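Local coordinates for protein PHOX (Pseudomonas fluorescens, PDB 4A9V) that hydrolyses phosphate monoesters as an alkaline phosphatase, probably using the calcium and mu-oxo-diiron cofactor held in its beta-propeller, at residues 20-25 with 557-562; 170-175 with 244-249; 454-459 with 469-474. All blocks are in the same frame, centred on the assembly; numbering follows the deposited sequence.

Contact 1 of 3, residues 20-25 with 557-562; sequences TTDTIS and GSTFPE
The ring of Phe560 carries Pro561 CB over the centre of one face, 3.7 Å above the plane, and has the carbonyl O of Asp22 at its edge. Ile24 crosses the ring obliquely, its CG1 3.8 Å from Phe560 CE2, while Met574 and Ile549 of the neighbouring strands continue the apolar packing. Phe560 reaches this place with CG anti to the backbone N (chi1 -180°).

The second flat group is the carboxylate of Asp22, whose two oxygens both accept through syn lone pairs. Ser558 OG donates a hydrogen bond to Asp22 OD1 at 2.7 Å, and Thr559 N points nearly straight at Asp22 OD2 (2.9 Å, 164°). Each oxygen has a second donor, Ile529 N for OD1 and a water for OD2, so four bonds fix the group and probably favour its charged state. Ser558 OG in turn accepts from Phe560 N at 3.0 Å, an ST turn that ties the serine hydroxyl to the backbone just ahead of the ring.

The two loops lead into strands 30-37 and 572-578, which pair antiparallel in one sheet; joining the chain's beginning to its end in one blade is the Velcro closure typical of beta-propellers.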
ATOM      1  N   THR A  20      12.488  21.316  -3.770  1.00 11.58           N
ATOM      2  CA  THR A  20      13.379  20.678  -2.812  1.00 11.43           C
ATOM      3  C   THR A  20      13.154  21.204  -1.393  1.00 12.59           C
ATOM      4  O   THR A  20      13.832  20.776  -0.462  1.00 14.47           O
ATOM      5  CB  THR A  20      14.851  20.907  -3.202  1.00 15.21           C
ATOM      6  OG1 THR A  20      15.104  22.312  -3.277  1.00 20.60           O
ATOM      7  CG2 THR A  20      15.145  20.284  -4.554  1.00 15.75           C
ATOM      8  N   THR A  21      12.139  22.046  -1.221  1.00 13.25           N
ATOM      9  CA  THR A  21      11.866  22.688   0.059  1.00 14.90           C
ATOM     10  C   THR A  21      11.153  21.751   1.037  1.00 13.43           C
ATOM     11  O   THR A  21      10.547  20.758   0.635  1.00 12.38           O
ATOM     12  CB  THR A  21      11.002  23.942  -0.152  1.00 17.33           C
ATOM     13  OG1 THR A  21       9.872  23.603  -0.963  1.00 22.08           O
ATOM     14  CG2 THR A  21      11.812  25.038  -0.838  1.00 25.51           C
ATOM     15  N   ASP A  22      11.236  22.085   2.322  1.00 13.29           N
ATOM     16  CA  ASP A  22      10.608  21.303   3.385  1.00 11.27           C
ATOM     17  C   ASP A  22       9.167  21.772   3.598  1.00 11.01           C
ATOM     18  O   ASP A  22       8.758  22.091   4.717  1.00 13.32           O
ATOM     19  CB  ASP A  22      11.420  21.442   4.675  1.00 12.01           C
ATOM     20  CG  ASP A  22      11.071  20.393   5.708  1.00 10.77           C
ATOM     21  OD1 ASP A  22      10.717  19.260   5.310  1.00 10.76           O
ATOM     22  OD2 ASP A  22      11.249  20.672   6.918  1.00 11.28           O
ATOM     23  N   THR A  23       8.406  21.762   2.505  0.50 11.75           N
ATOM     24  CA  THR A  23       7.053  22.312   2.459  0.50 10.84           C
ATOM     25  C   THR A  23       6.206  21.487   1.486  0.50 12.38           C
ATOM     26  O   THR A  23       6.745  20.724   0.683  0.50 14.19           O
ATOM     27  CB  THR A  23       7.056  23.772   1.966  0.50 12.65           C
ATOM     28  OG1 THR A  23       7.509  23.818   0.607  0.50 14.59           O
ATOM     29  CG2 THR A  23       7.954  24.640   2.836  0.50 18.13           C
ATOM     30  N   ILE A  24       4.897  21.732   1.485  1.00 10.92           N
ATOM     31  CA  ILE A  24       4.023  21.311   0.397  1.00 11.25           C
ATOM     32  C   ILE A  24       3.957  22.414  -0.657  1.00 10.27           C
ATOM     33  O   ILE A  24       3.662  23.558  -0.343  1.00 14.46           O
ATOM     34  CB  ILE A  24       2.588  21.069   0.921  1.00 13.08           C
ATOM     35  CG1 ILE A  24       2.560  19.972   1.986  1.00 21.27           C
ATOM     36  CG2 ILE A  24       1.648  20.753  -0.230  1.00 13.30           C
ATOM     37  CD1 ILE A  24       2.700  18.578   1.432  1.00 19.94           C
ATOM     38  N   SER A  25       4.209  22.055  -1.906  1.00  9.48           N
ATOM     39  CA  SER A  25       4.029  22.955  -3.034  1.00  9.91           C
ATOM     40  C   SER A  25       2.867  22.464  -3.884  1.00  8.99           C
ATOM     41  O   SER A  25       2.767  21.264  -4.154  1.00  9.06           O
ATOM     42  CB  SER A  25       5.310  22.983  -3.879  1.00 15.21           C
ATOM     43  OG  SER A  25       6.430  23.353  -3.091  1.00 17.06           O
ATOM     44  N   GLY A 557      16.428  15.687   8.044  1.00 16.34           N
ATOM     45  CA  GLY A 557      16.424  17.016   7.420  1.00 16.64           C
ATOM     46  C   GLY A 557      15.085  17.752   7.325  1.00 14.74           C
ATOM     47  O   GLY A 557      14.949  18.687   6.534  1.00 14.55           O
ATOM     48  N   SER A 558      14.132  17.412   8.188  1.00 11.47           N
ATOM     49  CA  SER A 558      12.799  18.017   8.134  1.00 10.45           C
ATOM     50  C   SER A 558      12.301  18.408   9.519  1.00  9.30           C
ATOM     51  O   SER A 558      12.579  17.720  10.506  1.00 10.41           O
ATOM     52  CB  SER A 558      11.802  17.052   7.478  1.00 10.43           C
ATOM     53  OG  SER A 558      10.505  17.621   7.383  1.00  9.57           O
ATOM     54  N   THR A 559      11.468  19.446   9.561  1.00  9.64           N
ATOM     55  CA  THR A 559      10.688  19.763  10.751  1.00 10.02           C
ATOM     56  C   THR A 559       9.191  19.858  10.407  1.00  9.53           C
ATOM     57  O   THR A 559       8.394  20.378  11.181  1.00 10.06           O
ATOM     58  CB  THR A 559      11.178  21.080  11.391  1.00 11.56           C
ATOM     59  OG1 THR A 559      11.184  22.125  10.413  1.00 12.90           O
ATOM     60  CG2 THR A 559      12.589  20.919  11.958  1.00 13.69           C
ATOM     61  N   PHE A 560       8.814  19.287   9.267  1.00  9.34           N
ATOM     62  CA  PHE A 560       7.432  19.331   8.783  1.00  9.05           C
ATOM     63  C   PHE A 560       6.529  18.477   9.679  1.00  8.82           C
ATOM     64  O   PHE A 560       6.905  17.355  10.025  1.00  9.09           O
ATOM     65  CB  PHE A 560       7.413  18.781   7.353  1.00  9.18           C
ATOM     66  CG  PHE A 560       6.058  18.763   6.720  1.00  9.49           C
ATOM     67  CD1 PHE A 560       5.213  17.680   6.886  1.00 10.31           C
ATOM     68  CD2 PHE A 560       5.637  19.824   5.944  1.00 10.81           C
ATOM     69  CE1 PHE A 560       3.963  17.666   6.294  1.00 11.25           C
ATOM     70  CE2 PHE A 560       4.380  19.829   5.370  1.00 12.22           C
ATOM     71  CZ  PHE A 560       3.556  18.734   5.520  1.00 12.40           C
ATOM     72  N   PRO A 561       5.298  18.944   9.973  1.00  8.48           N
ATOM     73  CA  PRO A 561       4.647  20.145   9.472  1.00  8.73           C
ATOM     74  C   PRO A 561       4.753  21.365  10.385  1.00  9.38           C
ATOM     75  O   PRO A 561       4.374  22.456   9.970  1.00 11.64           O
ATOM     76  CB  PRO A 561       3.183  19.719   9.365  1.00  9.45           C
ATOM     77  CG  PRO A 561       3.009  18.752  10.483  1.00 10.13           C
ATOM     78  CD  PRO A 561       4.320  18.017  10.580  1.00  9.34           C
ATOM     79  N   GLU A 562       5.107  21.175  11.653  1.00 10.10           N
ATOM     80  CA  GLU A 562       4.983  22.263  12.627  1.00 11.20           C
ATOM     81  C   GLU A 562       6.110  23.293  12.508  1.00 11.56           C
ATOM     82  O   GLU A 562       5.947  24.443  12.923  1.00 12.86           O
ATOM     83  CB  GLU A 562       4.910  21.714  14.051  1.00 12.04           C
ATOM     84  CG  GLU A 562       3.660  20.895  14.328  1.00 13.59           C
ATOM     85  CD  GLU A 562       3.752  20.125  15.632  1.00 15.58           C
ATOM     86  OE1 GLU A 562       4.327  19.017  15.638  1.00 14.76           O
ATOM     87  OE2 GLU A 562       3.244  20.629  16.656  1.00 31.00           O
TER
HETATM   88  O   HOH W   1      13.108  22.687   7.788  1.00 69.99           O

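Contact 2 of 3, residues 170-175 with 244-249; sequences KKVLGT and NRHGWV
Polar bonding here centres on the guanidinium of Arg245. Its NH2 donates to Lys171 O at 2.8 Å; the bond is bent (146° at the hydrogen), yet it meets a lone pair in the carbonyl plane, and the oxygen lies 22° out of the guanidinium plane. A water accepts from the same NH2 and from Leu173 N, making a second bridge to the strand. The other nitrogens turn elsewhere: NE forms a salt bridge with Glu242, and NH1 one with Asp166, whose carboxylate also accepts from Lys171 N. Replacing Arg245 by a leucine would probably loosen the loop from the strand, since the bond to Lys171 O, the water bridge to Leu173 N and the link to Asp166 would go together, while Glu242 would lose one partner.

These bonds act within one mixed sheet: 171-173 is an edge strand, paired with 148-152, whereas 244-249 leads into 249-252, an inner strand on the far side of 262-264. Lys263 of that intervening strand bonds the carbonyl oxygens of both Gly174 and Arg245.

Van der Waals contact falls to Val172. Its CB sits over one guanidinium face, 3.9 Å above the plane and displaced from the group's centre, while CG2, anti to the backbone N, lies 3.9 Å from Arg245 CB and 3.7 Å from His246 CE1.

A third approach is edge-on. His246 CE1, at the ring edge, is directed at two carbonyl oxygens, Leu173 O at 3.4 Å in the ring plane and Gly174 O at 3.5 Å. His246 NE2 bonds to Glu242, so one carboxylate serves both Arg245 and His246 and probably fixes the turn of the imidazole.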
ATOM      1  N   LYS A 170      -6.420 -19.851  14.819  1.00 10.63           N
ATOM      2  CA  LYS A 170      -7.482 -18.939  14.388  1.00 11.59           C
ATOM      3  C   LYS A 170      -7.469 -17.584  15.076  1.00  9.60           C
ATOM      4  O   LYS A 170      -8.303 -16.733  14.764  1.00 11.30           O
ATOM      5  CB  LYS A 170      -8.849 -19.590  14.552  1.00 15.52           C
ATOM      6  CG  LYS A 170      -9.016 -20.817  13.673  1.00 18.14           C
ATOM      7  CD  LYS A 170     -10.435 -21.348  13.675  1.00 22.76           C
ATOM      8  CE  LYS A 170     -10.543 -22.573  12.780  1.00 35.92           C
ATOM      9  NZ  LYS A 170     -11.948 -23.038  12.624  1.00 69.78           N
ATOM     10  N   LYS A 171      -6.499 -17.366  15.956  1.00 11.18           N
ATOM     11  CA  LYS A 171      -6.404 -16.115  16.693  1.00 11.36           C
ATOM     12  C   LYS A 171      -4.981 -15.596  16.647  1.00 12.41           C
ATOM     13  O   LYS A 171      -4.075 -16.231  17.164  1.00 19.00           O
ATOM     14  CB  LYS A 171      -6.830 -16.323  18.145  1.00 12.61           C
ATOM     15  CG  LYS A 171      -8.305 -16.645  18.302  1.00 15.48           C
ATOM     16  CD  LYS A 171      -8.688 -16.754  19.767  1.00 21.56           C
ATOM     17  CE  LYS A 171     -10.174 -17.010  19.939  1.00 29.00           C
ATOM     18  NZ  LYS A 171     -10.559 -16.972  21.376  1.00 65.72           N
ATOM     19  N   VAL A 172      -4.821 -14.365  16.189  1.00  8.91           N
ATOM     20  CA  VAL A 172      -3.496 -13.816  15.978  1.00  8.28           C
ATOM     21  C   VAL A 172      -3.410 -12.437  16.619  1.00  8.56           C
ATOM     22  O   VAL A 172      -4.378 -11.682  16.615  1.00  9.86           O
ATOM     23  CB  VAL A 172      -3.148 -13.769  14.469  1.00  9.75           C
ATOM     24  CG1 VAL A 172      -4.215 -13.036  13.675  1.00 11.06           C
ATOM     25  CG2 VAL A 172      -1.767 -13.165  14.227  1.00 10.22           C
ATOM     26  N   LEU A 173      -2.252 -12.127  17.186  1.00  8.21           N
ATOM     27  CA  LEU A 173      -1.983 -10.790  17.689  1.00  8.14           C
ATOM     28  C   LEU A 173      -1.432  -9.918  16.574  1.00  7.74           C
ATOM     29  O   LEU A 173      -0.350 -10.161  16.030  1.00  9.12           O
ATOM     30  CB  LEU A 173      -1.005 -10.826  18.855  1.00  9.40           C
ATOM     31  CG  LEU A 173      -1.491 -11.560  20.103  1.00 11.05           C
ATOM     32  CD1 LEU A 173      -0.451 -11.445  21.200  1.00 14.33           C
ATOM     33  CD2 LEU A 173      -2.839 -11.034  20.569  1.00 13.93           C
ATOM     34  N   GLY A 174      -2.178  -8.870  16.270  1.00  8.09           N
ATOM     35  CA  GLY A 174      -1.648  -7.764  15.502  1.00  8.25           C
ATOM     36  C   GLY A 174      -1.838  -7.847  14.009  1.00  8.08           C
ATOM     37  O   GLY A 174      -1.900  -8.930  13.411  1.00  8.12           O
ATOM     38  N   THR A 175      -1.917  -6.661  13.421  1.00  7.37           N
ATOM     39  CA  THR A 175      -1.554  -6.418  12.047  1.00  7.50           C
ATOM     40  C   THR A 175      -0.548  -5.273  12.066  1.00  8.53           C
ATOM     41  O   THR A 175      -0.653  -4.368  12.902  1.00  9.26           O
ATOM     42  CB  THR A 175      -2.814  -6.085  11.211  1.00  7.79           C
ATOM     43  OG1 THR A 175      -2.475  -5.953   9.835  1.00  8.65           O
ATOM     44  CG2 THR A 175      -3.496  -4.812  11.677  1.00  9.95           C
ATOM     45  N   ASN A 244       3.922 -17.245   9.574  1.00  7.85           N
ATOM     46  CA  ASN A 244       2.838 -17.614   8.672  1.00  7.52           C
ATOM     47  C   ASN A 244       1.543 -16.864   8.949  1.00  7.81           C
ATOM     48  O   ASN A 244       0.633 -16.872   8.120  1.00  8.25           O
ATOM     49  CB  ASN A 244       2.575 -19.112   8.741  1.00  8.08           C
ATOM     50  CG  ASN A 244       3.763 -19.924   8.305  1.00  9.67           C
ATOM     51  OD1 ASN A 244       4.542 -19.492   7.463  1.00 12.14           O
ATOM     52  ND2 ASN A 244       3.923 -21.101   8.895  1.00 10.64           N
ATOM     53  N   ARG A 245       1.467 -16.215  10.106  1.00  7.23           N
ATOM     54  CA  ARG A 245       0.239 -15.587  10.581  1.00  7.55           C
ATOM     55  C   ARG A 245       0.204 -14.088  10.246  1.00  6.88           C
ATOM     56  O   ARG A 245      -0.709 -13.373  10.667  1.00  7.60           O
ATOM     57  CB  ARG A 245       0.081 -15.849  12.077  1.00  7.65           C
ATOM     58  CG  ARG A 245      -0.240 -17.317  12.363  1.00  8.83           C
ATOM     59  CD  ARG A 245       0.412 -17.861  13.619  1.00  8.34           C
ATOM     60  NE  ARG A 245       0.051 -17.116  14.822  1.00  8.46           N
ATOM     61  CZ  ARG A 245      -1.080 -17.283  15.493  1.00  8.71           C
ATOM     62  NH1 ARG A 245      -1.964 -18.189  15.104  1.00  9.09           N
ATOM     63  NH2 ARG A 245      -1.328 -16.538  16.560  1.00  9.67           N
ATOM     64  N   HIS A 246       1.122 -13.678   9.374  1.00  7.10           N
ATOM     65  CA  HIS A 246       1.225 -12.321   8.852  1.00  6.71           C
ATOM     66  C   HIS A 246       1.586 -12.399   7.390  1.00  6.81           C
ATOM     67  O   HIS A 246       2.007 -13.451   6.892  1.00  7.27           O
ATOM     68  CB  HIS A 246       2.272 -11.530   9.640  1.00  7.57           C
ATOM     69  CG  HIS A 246       1.998 -11.495  11.113  1.00  7.17           C
ATOM     70  ND1 HIS A 246       1.092 -10.649  11.660  1.00  7.62           N
ATOM     71  CD2 HIS A 246       2.388 -12.367  12.121  1.00  7.78           C
ATOM     72  CE1 HIS A 246       0.950 -10.952  12.966  1.00  7.53           C
ATOM     73  NE2 HIS A 246       1.730 -12.009  13.244  1.00  7.63           N
ATOM     74  N   GLY A 247       1.366 -11.297   6.675  1.00  6.45           N
ATOM     75  CA  GLY A 247       1.441 -11.284   5.216  1.00  6.80           C
ATOM     76  C   GLY A 247       0.094 -11.499   4.537  1.00  6.32           C
ATOM     77  O   GLY A 247       0.038 -12.009   3.415  1.00  6.61           O
ATOM     78  N   TRP A 248      -0.976 -11.045   5.186  1.00  6.54           N
ATOM     79  CA  TRP A 248      -2.341 -11.244   4.697  1.00  6.42           C
ATOM     80  C   TRP A 248      -3.036  -9.926   4.480  1.00  6.01           C
ATOM     81  O   TRP A 248      -2.589  -8.872   4.955  1.00  7.16           O
ATOM     82  CB  TRP A 248      -3.129 -12.072   5.712  1.00  6.63           C
ATOM     83  CG  TRP A 248      -2.481 -13.391   6.054  1.00  7.05           C
ATOM     84  CD1 TRP A 248      -1.729 -13.695   7.181  1.00  7.28           C
ATOM     85  CD2 TRP A 248      -2.519 -14.627   5.270  1.00  7.22           C
ATOM     86  NE1 TRP A 248      -1.305 -15.003   7.146  1.00  7.14           N
ATOM     87  CE2 TRP A 248      -1.774 -15.618   6.030  1.00  6.97           C
ATOM     88  CE3 TRP A 248      -3.100 -14.999   4.065  1.00  7.30           C
ATOM     89  CZ2 TRP A 248      -1.679 -16.931   5.612  1.00  7.86           C
ATOM     90  CZ3 TRP A 248      -2.958 -16.315   3.631  1.00  7.39           C
ATOM     91  CH2 TRP A 248      -2.278 -17.265   4.399  1.00  7.34           C
ATOM     92  N   VAL A 249      -4.132  -9.981   3.736  1.00  6.09           N
ATOM     93  CA  VAL A 249      -5.105  -8.906   3.672  1.00  6.22           C
ATOM     94  C   VAL A 249      -6.064  -9.063   4.847  1.00  7.00           C
ATOM     95  O   VAL A 249      -6.571 -10.152   5.109  1.00  7.80           O
ATOM     96  CB  VAL A 249      -5.875  -8.957   2.345  1.00  6.38           C
ATOM     97  CG1 VAL A 249      -6.897  -7.834   2.282  1.00  8.86           C
ATOM     98  CG2 VAL A 249      -4.908  -8.852   1.176  1.00  7.91           C
TER
HETATM   99  O   HOH W   2      -0.047 -13.963  17.219  1.00  9.26           O

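Contact 3 of 3, residues 454-459 with 469-474; sequences NPSVHA and ITPQNM
A sulfur-oxygen contact is the uncommon element: Met474 SD lies 3.2 Å from Asn454 OD1. The oxygen stands almost in line with the CG-SD bond of Met474 (about 165°), the direction in which a thioether sulfur is electron-poor, so the approach is probably mildly favourable. Met474 CG occupies the crowded position between backbone N and carbonyl carbon, and the chain then runs extended to bring the sulfur obliquely across the amide.

The same OD1 accepts from Val457 N at 3.0 Å, with the donor 57° above the carbonyl plane, and more weakly from Ser456 N; this is an Asx motif at the start of a turn in which 455-457 have helical backbone angles, closed also by His458 N bonding Asn454 O. Asn454 ND2 is held by the carbonyl oxygens of Asp502 and Ala504, which should fix the amide's orientation.

Both segments belong to the long connection of the propeller between strand 443-451 and strand 478-483, the first strand of a four-stranded antiparallel blade. Arg523, on the blade's last strand, bonds the carbonyl oxygens of Gln472 and Met474.

Pro455 is wedged against the second segment: its CD meets Ile469 CG2 at 3.7 Å, crossing at about a right angle, and its CG rests 3.5 Å from Thr470 C. Beside it Ser456 OG touches Pro471 CB at 3.3 Å, and a water bridges that hydroxyl to Pro471 O. Within 469-474, Thr470 N donates to Asn473 OD1 (2.8 Å, 171°) while Asn473 N returns a bond to Thr470 OG1, an ST motif.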
ATOM      1  N   ASN A 454      14.501  10.013 -17.101  1.00  8.51           N
ATOM      2  CA  ASN A 454      15.055  11.349 -16.980  1.00  8.87           C
ATOM      3  C   ASN A 454      15.581  11.813 -18.330  1.00  9.61           C
ATOM      4  O   ASN A 454      16.720  11.527 -18.691  1.00 10.28           O
ATOM      5  CB  ASN A 454      16.185  11.384 -15.947  1.00  9.40           C
ATOM      6  CG  ASN A 454      16.593  12.800 -15.592  1.00  9.75           C
ATOM      7  OD1 ASN A 454      16.592  13.688 -16.453  1.00 10.13           O
ATOM      8  ND2 ASN A 454      16.878  13.035 -14.317  1.00 10.26           N
ATOM      9  N   PRO A 455      14.734  12.487 -19.113  1.00  9.62           N
ATOM     10  CA  PRO A 455      15.134  12.911 -20.452  1.00 10.68           C
ATOM     11  C   PRO A 455      16.086  14.106 -20.448  1.00 11.92           C
ATOM     12  O   PRO A 455      16.640  14.437 -21.490  1.00 14.30           O
ATOM     13  CB  PRO A 455      13.808  13.287 -21.120  1.00 11.37           C
ATOM     14  CG  PRO A 455      12.887  13.605 -19.992  1.00 10.85           C
ATOM     15  CD  PRO A 455      13.291  12.683 -18.880  1.00  9.41           C
ATOM     16  N   SER A 456      16.340  14.691 -19.282  1.00 10.93           N
ATOM     17  CA  SER A 456      17.372  15.717 -19.160  1.00 12.61           C
ATOM     18  C   SER A 456      18.768  15.099 -19.108  1.00 13.44           C
ATOM     19  O   SER A 456      19.703  15.602 -19.731  1.00 20.20           O
ATOM     20  CB  SER A 456      17.130  16.574 -17.918  1.00 14.41           C
ATOM     21  OG  SER A 456      16.032  17.441 -18.113  1.00 21.51           O
ATOM     22  N   VAL A 457      18.876  13.961 -18.434  1.00 12.10           N
ATOM     23  CA  VAL A 457      20.158  13.319 -18.186  1.00 13.25           C
ATOM     24  C   VAL A 457      20.427  12.231 -19.229  1.00 12.91           C
ATOM     25  O   VAL A 457      21.574  11.999 -19.608  1.00 15.42           O
ATOM     26  CB  VAL A 457      20.182  12.713 -16.771  1.00 13.02           C
ATOM     27  CG1 VAL A 457      21.452  11.911 -16.551  1.00 14.80           C
ATOM     28  CG2 VAL A 457      20.035  13.805 -15.717  1.00 14.89           C
ATOM     29  N   HIS A 458      19.360  11.609 -19.726  1.00 12.57           N
ATOM     30  CA  HIS A 458      19.471  10.413 -20.563  1.00 12.29           C
ATOM     31  C   HIS A 458      18.664  10.535 -21.834  1.00 12.30           C
ATOM     32  O   HIS A 458      18.067   9.564 -22.302  1.00 12.65           O
ATOM     33  CB  HIS A 458      19.040   9.171 -19.782  1.00 12.14           C
ATOM     34  CG  HIS A 458      19.938   8.844 -18.613  1.00 12.22           C
ATOM     35  ND1 HIS A 458      21.241   8.529 -18.761  1.00 16.25           N
ATOM     36  CD2 HIS A 458      19.670   8.785 -17.250  1.00 12.60           C
ATOM     37  CE1 HIS A 458      21.765   8.237 -17.556  1.00 15.29           C
ATOM     38  NE2 HIS A 458      20.811   8.433 -16.630  1.00 14.73           N
ATOM     39  N   ALA A 459      18.647  11.727 -22.419  1.00 14.56           N
ATOM     40  CA  ALA A 459      17.890  11.967 -23.642  1.00 15.17           C
ATOM     41  C   ALA A 459      18.202  10.921 -24.707  1.00 14.77           C
ATOM     42  O   ALA A 459      19.366  10.623 -24.970  1.00 16.40           O
ATOM     43  CB  ALA A 459      18.194  13.356 -24.177  1.00 19.31           C
ATOM     44  N   ILE A 469       6.829  11.526 -20.801  1.00  8.71           N
ATOM     45  CA  ILE A 469       7.750  12.103 -19.828  1.00  8.56           C
ATOM     46  C   ILE A 469       8.576  13.196 -20.504  1.00  9.57           C
ATOM     47  O   ILE A 469       9.172  12.970 -21.556  1.00 10.71           O
ATOM     48  CB  ILE A 469       8.702  11.024 -19.261  1.00  8.33           C
ATOM     49  CG1 ILE A 469       7.916   9.945 -18.509  1.00  9.18           C
ATOM     50  CG2 ILE A 469       9.747  11.660 -18.361  1.00  9.83           C
ATOM     51  CD1 ILE A 469       7.130  10.458 -17.320  1.00 10.54           C
ATOM     52  N   THR A 470       8.698  14.329 -19.829  1.00  9.18           N
ATOM     53  CA  THR A 470       9.464  15.460 -20.326  1.00 10.64           C
ATOM     54  C   THR A 470      10.406  15.966 -19.244  1.00  9.83           C
ATOM     55  O   THR A 470      10.212  15.666 -18.068  1.00  9.53           O
ATOM     56  CB  THR A 470       8.539  16.621 -20.725  1.00 12.16           C
ATOM     57  OG1 THR A 470       7.980  17.206 -19.542  1.00 12.96           O
ATOM     58  CG2 THR A 470       7.429  16.147 -21.651  1.00 13.94           C
ATOM     59  N   PRO A 471      11.322  16.876 -19.609  1.00 10.22           N
ATOM     60  CA  PRO A 471      12.148  17.455 -18.561  1.00 10.71           C
ATOM     61  C   PRO A 471      11.353  18.256 -17.538  1.00 11.01           C
ATOM     62  O   PRO A 471      11.798  18.407 -16.400  1.00 12.81           O
ATOM     63  CB  PRO A 471      13.119  18.346 -19.340  1.00 11.80           C
ATOM     64  CG  PRO A 471      13.288  17.612 -20.628  1.00 12.69           C
ATOM     65  CD  PRO A 471      11.901  17.110 -20.945  1.00 11.47           C
ATOM     66  N   GLN A 472      10.177  18.742 -17.925  1.00 10.42           N
ATOM     67  CA  GLN A 472       9.349  19.498 -16.995  1.00 10.72           C
ATOM     68  C   GLN A 472       8.644  18.614 -15.964  1.00 11.86           C
ATOM     69  O   GLN A 472       8.598  18.982 -14.792  1.00 13.09           O
ATOM     70  CB  GLN A 472       8.337  20.373 -17.733  1.00 10.55           C
ATOM     71  CG  GLN A 472       7.690  21.416 -16.823  1.00 13.03           C
ATOM     72  CD  GLN A 472       6.671  20.832 -15.849  1.00 13.33           C
ATOM     73  OE1 GLN A 472       5.989  19.853 -16.156  1.00 13.87           O
ATOM     74  NE2 GLN A 472       6.488  21.497 -14.715  1.00 13.95           N
ATOM     75  N   ASN A 473       8.106  17.465 -16.383  1.00  9.49           N
ATOM     76  CA  ASN A 473       7.199  16.686 -15.533  1.00  9.07           C
ATOM     77  C   ASN A 473       7.814  15.430 -14.924  1.00  8.66           C
ATOM     78  O   ASN A 473       7.128  14.674 -14.240  1.00  9.88           O
ATOM     79  CB  ASN A 473       5.914  16.315 -16.283  1.00  9.80           C
ATOM     80  CG  ASN A 473       6.119  15.202 -17.295  1.00  8.77           C
ATOM     81  OD1 ASN A 473       7.227  14.707 -17.465  1.00 10.18           O
ATOM     82  ND2 ASN A 473       5.060  14.850 -18.017  1.00  9.97           N
ATOM     83  N   MET A 474       9.111  15.234 -15.114  1.00  8.70           N
ATOM     84  CA  MET A 474       9.703  13.940 -14.821  1.00  8.81           C
ATOM     85  C   MET A 474       9.725  13.620 -13.326  1.00  8.07           C
ATOM     86  O   MET A 474       9.857  14.496 -12.465  1.00  9.60           O
ATOM     87  CB  MET A 474      11.102  13.837 -15.418  1.00  9.00           C
ATOM     88  CG  MET A 474      12.041  14.935 -14.979  1.00  9.75           C
ATOM     89  SD  MET A 474      13.660  14.700 -15.720  1.00 10.79           S
ATOM     90  CE  MET A 474      14.537  16.071 -14.976  1.00 12.00           C
TER
HETATM   91  O   HOH W   3      14.450  19.271 -16.182  1.00 24.30           O

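Contact 1 spans nearly the whole chain and encloses the other two, which follow in series: contact 2 closes before contact 3 opens. Contacts 1 and 3 are the nearer pair, with centres 25 Å apart and nearest atoms about 11 Å apart; contact 2 lies on the opposite side of the chain's centre from both, 36 and 43 Å away between centres. Each adjoins a different sheet: the blade uniting the chain ends, the mixed sheet of 171-173 and 249-252, and, for contact 3 in the connection from strand 443-451, the blade beginning with 478-483. The metal ligands Asp479 and Glu532 lie on blades adjoining contacts 3 and 1, though contacts 2 and 3 themselves lie away from the metal sites.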